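Protein P47 (Clostridium botulinum, PDB 6EKT) may form part of a progenitor toxin complex that protects botulinum neurotoxin during its passage through the host gut, and has a fold resembling tubular lipid-binding proteins. Local coordinates at residues A[73-78]-A[196-201]. Residues are numbered along the deposited sequence; the frame is centred on the assembly and turned at random.
Sequences IINGGS and FVYYSP
Tyr198 reaches across to the turn at 75-77, where the OH of Tyr198 donates a hydrogen bond to OD1 of Asn75, very short at 2.5 Å. With CG anti to its backbone N (chi1 -171°), the phenol extends straight out from the strand, long enough to reach from one sheet to the end of the other while its hydroxyl still finds a polar partner. OD1 of Asn75 lies in the plane of the Tyr198 ring, at its edge, 3.2 Å from CE1 of Tyr198. The Asn75 amide plane is turned 59° from that of the ring, and the two side chains cross at about a right angle. Asparagine suits this place because its other branch, ND2, donates to the carbonyl O of Asp206; bonds on both branches hold the amide in one rotation. CG2 of buried Ile73 approaches the ring obliquely, 3.9 Å from CE2 of Tyr198, an apolar contact continued by Leu82, which touches both residues. The carbonyl O of Gly77 lies 4.0 Å from CD1 of Tyr198, and at the phi of 106° of Gly76 a CB would press on the carbonyl O of Asn75, which calls for glycine. The contact ties the turn after edge strand 72-74 to edge strand 193-199 of a second antiparallel sheet, side-chain packing between sheets in a protein structurally similar to the TULIP superfamily.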
loop_
_atom_site.group_PDB
_atom_site.type_symbol
_atom_site.label_atom_id
_atom_site.label_comp_id
_atom_site.label_asym_id
_atom_site.label_seq_id
_atom_site.Cartn_x
_atom_site.Cartn_y
_atom_site.Cartn_z
ATOM N N ILE A 73 11.538 19.920 -4.545
ATOM C CA ILE A 73 10.292 19.789 -3.791
ATOM C C ILE A 73 10.568 20.148 -2.341
ATOM O O ILE A 73 11.592 19.763 -1.793
ATOM C CB ILE A 73 9.722 18.342 -3.855
ATOM C CG1 ILE A 73 9.524 17.907 -5.312
ATOM C CG2 ILE A 73 8.413 18.207 -3.048
ATOM C CD1 ILE A 73 9.470 16.401 -5.488
ATOM N N ILE A 74 9.649 20.907 -1.744
ATOM C CA ILE A 74 9.699 21.265 -0.326
ATOM C C ILE A 74 8.329 20.990 0.298
ATOM O O ILE A 74 7.356 20.750 -0.425
ATOM C CB ILE A 74 10.159 22.748 -0.108
ATOM C CG1 ILE A 74 9.182 23.762 -0.745
ATOM C CG2 ILE A 74 11.592 22.944 -0.617
ATOM C CD1 ILE A 74 9.510 25.228 -0.475
ATOM N N ASN A 75 8.241 21.041 1.625
ATOM C CA ASN A 75 6.968 20.779 2.302
ATOM C C ASN A 75 5.986 21.933 2.160
ATOM O O ASN A 75 6.352 23.008 1.686
ATOM C CB ASN A 75 7.188 20.401 3.778
ATOM C CG ASN A 75 7.732 18.987 3.937
ATOM O OD1 ASN A 75 7.457 18.100 3.125
ATOM N ND2 ASN A 75 8.511 18.772 4.987
ATOM N N GLY A 76 4.736 21.688 2.544
ATOM C CA GLY A 76 3.738 22.745 2.622
ATOM C C GLY A 76 2.745 22.650 1.490
ATOM O O GLY A 76 1.696 23.299 1.517
ATOM N N GLY A 77 3.092 21.837 0.494
ATOM C CA GLY A 77 2.200 21.499 -0.602
ATOM C C GLY A 77 0.859 21.011 -0.093
ATOM O O GLY A 77 0.776 20.117 0.760
ATOM N N SER A 78 -0.156 21.607 -0.638
ATOM C CA SER A 78 -1.480 21.311 -0.287
ATOM C C SER A 78 -1.991 20.282 -1.232
ATOM O O SER A 78 -1.757 20.386 -2.421
ATOM C CB SER A 78 -2.306 22.563 -0.497
ATOM O OG SER A 78 -2.035 23.175 -1.747
ATOM N N PHE A 196 -3.450 11.460 -6.199
ATOM C CA PHE A 196 -2.179 11.881 -5.590
ATOM C C PHE A 196 -2.396 12.783 -4.369
ATOM O O PHE A 196 -3.257 13.672 -4.395
ATOM C CB PHE A 196 -1.269 12.607 -6.616
ATOM C CG PHE A 196 -0.153 13.390 -5.966
ATOM C CD1 PHE A 196 0.938 12.729 -5.395
ATOM C CD2 PHE A 196 -0.233 14.784 -5.852
ATOM C CE1 PHE A 196 1.955 13.437 -4.744
ATOM C CE2 PHE A 196 0.782 15.505 -5.199
ATOM C CZ PHE A 196 1.870 14.825 -4.643
ATOM N N VAL A 197 -1.604 12.574 -3.309
ATOM C CA VAL A 197 -1.677 13.402 -2.097
ATOM C C VAL A 197 -0.275 13.595 -1.553
ATOM O O VAL A 197 0.463 12.615 -1.436
ATOM C CB VAL A 197 -2.526 12.721 -0.977
ATOM C CG1 VAL A 197 -2.706 13.651 0.220
ATOM C CG2 VAL A 197 -3.896 12.354 -1.494
ATOM N N TYR A 198 0.094 14.847 -1.231
ATOM C CA TYR A 198 1.377 15.136 -0.567
ATOM C C TYR A 198 1.155 15.181 0.928
ATOM O O TYR A 198 0.153 15.714 1.364
ATOM C CB TYR A 198 1.975 16.480 -1.034
ATOM C CG TYR A 198 3.390 16.702 -0.524
ATOM C CD1 TYR A 198 3.639 17.325 0.710
ATOM C CD2 TYR A 198 4.482 16.240 -1.257
ATOM C CE1 TYR A 198 4.944 17.497 1.175
ATOM C CE2 TYR A 198 5.777 16.407 -0.800
ATOM C CZ TYR A 198 6.004 17.039 0.404
ATOM O OH TYR A 198 7.305 17.170 0.824
ATOM N N TYR A 199 2.092 14.643 1.708
ATOM C CA TYR A 199 1.946 14.549 3.163
ATOM C C TYR A 199 3.191 15.059 3.869
ATOM O O TYR A 199 4.304 14.684 3.491
ATOM C CB TYR A 199 1.687 13.078 3.574
ATOM C CG TYR A 199 1.608 12.822 5.073
ATOM C CD1 TYR A 199 2.767 12.521 5.812
ATOM C CD2 TYR A 199 0.378 12.856 5.753
ATOM C CE1 TYR A 199 2.713 12.271 7.178
ATOM C CE2 TYR A 199 0.316 12.614 7.132
ATOM C CZ TYR A 199 1.488 12.319 7.838
ATOM O OH TYR A 199 1.451 12.063 9.193
ATOM N N SER A 200 2.993 15.874 4.912
ATOM C CA SER A 200 4.081 16.404 5.760
ATOM C C SER A 200 4.137 15.708 7.128
ATOM O O SER A 200 3.233 15.885 7.946
ATOM C CB SER A 200 3.938 17.921 5.938
ATOM O OG SER A 200 3.998 18.600 4.683
ATOM N N PRO A 201 5.191 14.900 7.382
ATOM C CA PRO A 201 5.321 14.181 8.665
ATOM C C PRO A 201 5.737 15.094 9.820
ATOM O O PRO A 201 6.312 16.168 9.581
ATOM C CB PRO A 201 6.403 13.136 8.380
ATOM C CG PRO A 201 7.211 13.729 7.276
ATOM C CD PRO A 201 6.259 14.530 6.435
#